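Local atomic coordinates of terminase large subunit (Thermus phage G20c, PDB entry 5M1N), a protein that drives viral DNA into empty capsids as an ATP-powered packaging motor and, with the nuclease part modelled here, cuts the genome to start and end packaging. Residues G40-K45 against V93-G98; D151-F156 against D177-L182. All coordinates share one frame; numbering follows the deposited sequence.

Both contacts lie in the buried interior of the RNase H-like nuclease domain and converge on one manganese ion, which contact 1 reaches through Asp42 and contact 2 through Asp177. Contact 1 is sheet-internal: neighbouring parallel strands joined by backbone hydrogen bonds, with acidic side chains and waters gathered where the strands end. Contact 2 packs helix 147-154 and the residues after it against helix 177-186 with aliphatic and aromatic side chains, and its direct polar link between the segments is one glutamate, bonded to N-H groups at a helix start. They meet directly where Ser181 OG of contact 2 is hydrogen-bonded to Gly40 O of contact 1, fastening helix 177-186 to strand 37-42.

Contact 1: G40-K45 against V93-G98; sequences GADFGK and VADTWG. With MN (manganese (II) ion), chain D.
Two backbone hydrogen bonds join the parallel strands: Ala41 N donates to Val93 O (2.9 Å), and Asp95 N donates to Ala41 O (3.1 Å). Gly40 thus pairs with Val93 and Ala41 with Ala94. The apolar share is small: Phe43 turns its ring edge to the neighbouring strand, CE2 lying 4.1 Å from Ala94 CB, while Asp95 O sits in the ring plane; Leu80 of helix 73-86 also packs on this ring. These are adjacent strands of the RNase H-like sheet, whose carboxylates at the strand ends, with Asp177 from helix 177-186, form the nuclease metal site. Asp42 and Asp95 run side by side with carboxylate planes 9° apart; CG of both is anti to the backbone N (chi1 -169° and 173°), which sends the two carboxylates the same way. Their like-charged oxygens, Asp42 OD1 and Asp95 OD2, approach to 3.9 Å, and one water donates to both. A second water links Asp42 OD1, Phe43 N and Asp95 O. Asp42 OD2 binds manganese at 2.2 Å, and OD1 accepts from a metal-bound water. Asp95, probably a ligand of a second catalytic metal, does not touch this ion; its OD1 accepts from Trp97 N in an Asx turn and from Val119 N.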
# COMPACT_ATOMS: atom_id res chain seq x y z
N GLY A 40 0.17 -5.47 -0.00
CA GLY A 40 0.50 -4.47 1.02
C GLY A 40 -0.78 -4.03 1.69
O GLY A 40 -1.71 -3.62 1.01
N ALA A 41 -0.83 -4.10 3.02
CA ALA A 41 -2.07 -3.83 3.76
C ALA A 41 -1.89 -2.75 4.81
O ALA A 41 -1.17 -2.94 5.80
CB ALA A 41 -2.58 -5.11 4.42
N ASP A 42 -2.56 -1.62 4.57
CA ASP A 42 -2.71 -0.57 5.56
C ASP A 42 -4.15 -0.65 6.04
O ASP A 42 -5.07 -0.47 5.25
CB ASP A 42 -2.44 0.80 4.93
CG ASP A 42 -2.33 1.90 5.96
OD1 ASP A 42 -1.66 1.67 7.00
OD2 ASP A 42 -2.92 2.99 5.76
N PHE A 43 -4.34 -0.98 7.32
CA PHE A 43 -5.68 -1.04 7.92
C PHE A 43 -6.19 0.34 8.30
O PHE A 43 -5.41 1.26 8.46
CB PHE A 43 -5.66 -1.94 9.14
CG PHE A 43 -5.33 -3.35 8.80
CD1 PHE A 43 -6.31 -4.21 8.31
CD2 PHE A 43 -4.02 -3.82 8.90
CE1 PHE A 43 -6.00 -5.51 7.95
CE2 PHE A 43 -3.71 -5.12 8.56
CZ PHE A 43 -4.69 -5.97 8.09
N GLY A 44 -7.50 0.46 8.44
CA GLY A 44 -8.17 1.72 8.84
C GLY A 44 -8.65 1.62 10.28
O GLY A 44 -9.51 0.78 10.58
N LYS A 45 -8.11 2.46 11.16
CA LYS A 45 -8.38 2.36 12.60
C LYS A 45 -9.81 2.78 12.95
O LYS A 45 -10.59 1.97 13.48
CB LYS A 45 -7.38 3.21 13.40
N VAL A 93 1.53 -8.35 3.45
CA VAL A 93 2.51 -7.57 4.23
C VAL A 93 1.69 -6.57 5.04
O VAL A 93 1.21 -5.56 4.50
CB VAL A 93 3.52 -6.83 3.34
CG1 VAL A 93 4.59 -6.16 4.19
CG2 VAL A 93 4.16 -7.78 2.35
N ALA A 94 1.49 -6.88 6.32
CA ALA A 94 0.51 -6.18 7.16
C ALA A 94 1.21 -5.20 8.08
O ALA A 94 2.08 -5.60 8.88
CB ALA A 94 -0.26 -7.19 7.99
N ASP A 95 0.83 -3.92 8.01
CA ASP A 95 1.26 -2.96 9.02
C ASP A 95 0.40 -3.17 10.24
O ASP A 95 -0.72 -2.65 10.35
CB ASP A 95 1.16 -1.51 8.56
CG ASP A 95 1.44 -0.53 9.68
OD1 ASP A 95 2.02 -0.93 10.72
OD2 ASP A 95 1.07 0.65 9.53
N THR A 96 0.99 -3.92 11.17
CA THR A 96 0.36 -4.36 12.39
C THR A 96 0.47 -3.35 13.55
O THR A 96 -0.02 -3.63 14.65
CB THR A 96 0.99 -5.70 12.84
OG1 THR A 96 2.42 -5.59 12.81
CG2 THR A 96 0.56 -6.81 11.90
N TRP A 97 1.07 -2.19 13.33
CA TRP A 97 1.36 -1.25 14.43
C TRP A 97 0.13 -0.43 14.81
O TRP A 97 -0.39 0.32 13.98
CB TRP A 97 2.50 -0.34 14.03
CG TRP A 97 3.06 0.49 15.14
CD1 TRP A 97 2.89 1.83 15.34
CD2 TRP A 97 3.88 0.03 16.22
NE1 TRP A 97 3.56 2.23 16.47
CE2 TRP A 97 4.18 1.16 17.02
CE3 TRP A 97 4.40 -1.22 16.58
CZ2 TRP A 97 4.99 1.07 18.17
CZ3 TRP A 97 5.21 -1.30 17.72
CH2 TRP A 97 5.49 -0.15 18.50
N GLY A 98 -0.31 -0.56 16.06
CA GLY A 98 -1.48 0.14 16.57
C GLY A 98 -2.84 -0.30 16.04
O GLY A 98 -3.83 0.38 16.29
MN MN D . -3.30 4.70 7.03
O HOH W 1 -2.12 -0.42 9.18
O HOH W 2 1.10 2.24 7.31
O HOH W 3 -2.35 3.55 8.63
O HOH W 4 -5.30 3.80 7.52
O HOH W 5 -3.59 6.11 8.55
O HOH W 6 -1.30 5.54 6.50

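Contact 2: D151-F156 against D177-L182; sequences DELRNF and DIVMSL. With MN (manganese (II) ion), chain D.
The Phe156 ring carries Val179 CG1 squarely over one face, a CH-pi contact 3.9 Å from the ring centroid and 4° off the normal. CG of Phe156 lies anti to the backbone N (chi1 -159°), which brings the ring over the valine; Ile129 of helix 122-137 touches both residues. The other flat group, the Glu152 carboxylate, meets the start of helix 177-186 with one oxygen and the Ile178 side chain with both. OE1 takes the N-H of Ile178 on its syn lone pair (Ile178 N to Glu152 OE1 2.8 Å), though the bond is bent to 133° at the hydrogen. A weak second bond comes from Val179 N to the same oxygen. Ile178 lies across the carboxylate, with CB 3.1 Å from Glu152 OE1 and CD1 near OE2.

Val179 fits between the Phe156 ring and helix 147-154 by its two branches. While CG1 faces the ring, CG2 presses on the backbone of Glu152, 3.6 Å from Glu152 O, and meets Leu153 CD2. Leu153 CD2 also reaches Leu182 CD1, 4.3 Å away and about one helical turn beyond Val179.

The N-H groups of the helix's first turn would tend to favour the anionic form of Glu152, against the nearby negative charge of Asp177; Arg67 of strand 61-69 also touches the glutamate. Glu152 is tied to the metal site through one water, which donates to Glu152 OE2 and to Asp177 OD2 (2.8 Å). Asp177 sends its other oxygen, OD1, to manganese at 2.1 Å; Asp42 and four waters complete six ligands. A metal-binding aspartate opening the last helix, beside one from the first strand of the conserved core, is the arrangement of RNase H-like nucleases.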
# COMPACT_ATOMS: atom_id res chain seq x y z
N ASP A 151 -2.54 11.48 -7.03
CA ASP A 151 -2.55 12.69 -6.19
C ASP A 151 -1.93 12.44 -4.82
O ASP A 151 -1.20 13.29 -4.29
CB ASP A 151 -3.96 13.22 -6.01
CG ASP A 151 -4.51 13.92 -7.24
OD1 ASP A 151 -3.76 14.21 -8.19
OD2 ASP A 151 -5.71 14.18 -7.24
N GLU A 152 -2.19 11.26 -4.25
CA GLU A 152 -1.61 10.96 -2.94
C GLU A 152 -0.08 10.84 -3.05
O GLU A 152 0.64 11.31 -2.15
CB GLU A 152 -2.25 9.71 -2.32
CG GLU A 152 -2.68 9.93 -0.89
CD GLU A 152 -3.36 8.74 -0.28
OE1 GLU A 152 -2.59 7.83 0.06
OE2 GLU A 152 -4.59 8.77 -0.09
N LEU A 153 0.40 10.24 -4.13
CA LEU A 153 1.83 10.19 -4.39
C LEU A 153 2.40 11.59 -4.63
O LEU A 153 3.43 11.95 -4.04
CB LEU A 153 2.12 9.27 -5.59
CG LEU A 153 1.84 7.77 -5.35
CD1 LEU A 153 1.83 7.01 -6.67
CD2 LEU A 153 2.84 7.15 -4.40
N ARG A 154 1.74 12.38 -5.46
CA ARG A 154 2.19 13.75 -5.74
C ARG A 154 2.29 14.61 -4.49
O ARG A 154 3.21 15.41 -4.37
CB ARG A 154 1.26 14.42 -6.74
N ASN A 155 1.34 14.44 -3.57
CA ASN A 155 1.28 15.31 -2.39
C ASN A 155 2.06 14.78 -1.18
O ASN A 155 1.99 15.38 -0.11
CB ASN A 155 -0.18 15.61 -2.01
CG ASN A 155 -0.77 16.78 -2.77
OD1 ASN A 155 -0.25 17.18 -3.81
ND2 ASN A 155 -1.86 17.34 -2.26
N PHE A 156 2.83 13.71 -1.35
CA PHE A 156 3.63 13.16 -0.25
C PHE A 156 4.93 13.97 -0.16
O PHE A 156 5.66 14.09 -1.16
CB PHE A 156 3.89 11.68 -0.50
CG PHE A 156 4.25 10.91 0.74
CD1 PHE A 156 3.32 10.76 1.76
CD2 PHE A 156 5.49 10.29 0.86
CE1 PHE A 156 3.63 10.03 2.90
CE2 PHE A 156 5.79 9.55 2.00
CZ PHE A 156 4.86 9.43 3.02
N ASP A 177 -2.60 6.68 3.00
CA ASP A 177 -2.84 5.24 3.14
C ASP A 177 -2.50 4.49 1.86
O ASP A 177 -2.04 3.36 1.92
CB ASP A 177 -4.29 4.99 3.55
CG ASP A 177 -4.78 6.02 4.54
OD1 ASP A 177 -4.32 5.99 5.71
OD2 ASP A 177 -5.55 6.90 4.11
N ILE A 178 -2.73 5.13 0.72
CA ILE A 178 -2.38 4.53 -0.57
C ILE A 178 -0.86 4.44 -0.68
O ILE A 178 -0.31 3.40 -1.06
CB ILE A 178 -2.97 5.30 -1.77
CG1 ILE A 178 -4.51 5.33 -1.68
CG2 ILE A 178 -2.51 4.67 -3.08
CD1 ILE A 178 -5.17 6.25 -2.68
N VAL A 179 -0.18 5.53 -0.35
CA VAL A 179 1.28 5.55 -0.39
C VAL A 179 1.85 4.42 0.47
O VAL A 179 2.73 3.67 0.04
CB VAL A 179 1.84 6.90 0.11
CG1 VAL A 179 3.36 6.91 0.06
CG2 VAL A 179 1.27 8.06 -0.71
N MET A 180 1.34 4.29 1.69
CA MET A 180 1.85 3.29 2.61
C MET A 180 1.55 1.87 2.16
O MET A 180 2.41 1.00 2.26
CB MET A 180 1.32 3.56 4.03
CG MET A 180 1.91 4.83 4.64
SD MET A 180 3.71 4.97 4.58
CE MET A 180 4.22 3.45 5.37
N SER A 181 0.34 1.63 1.67
CA SER A 181 -0.02 0.33 1.13
C SER A 181 0.89 -0.08 -0.02
O SER A 181 1.39 -1.20 -0.06
CB SER A 181 -1.49 0.34 0.72
OG SER A 181 -1.84 -0.89 0.10
N LEU A 182 1.11 0.84 -0.96
CA LEU A 182 2.04 0.58 -2.06
C LEU A 182 3.45 0.30 -1.56
O LEU A 182 4.11 -0.62 -2.02
CB LEU A 182 2.08 1.75 -3.05
CG LEU A 182 0.80 1.95 -3.88
CD1 LEU A 182 0.87 3.28 -4.60
CD2 LEU A 182 0.58 0.82 -4.88
MN MN D . -3.30 4.70 7.03
O HOH W 7 -6.12 7.00 1.34
O HOH W 4 -5.30 3.80 7.52
O HOH W 5 -3.59 6.11 8.55
O HOH W 3 -2.35 3.55 8.63
O HOH W 6 -1.30 5.54 6.50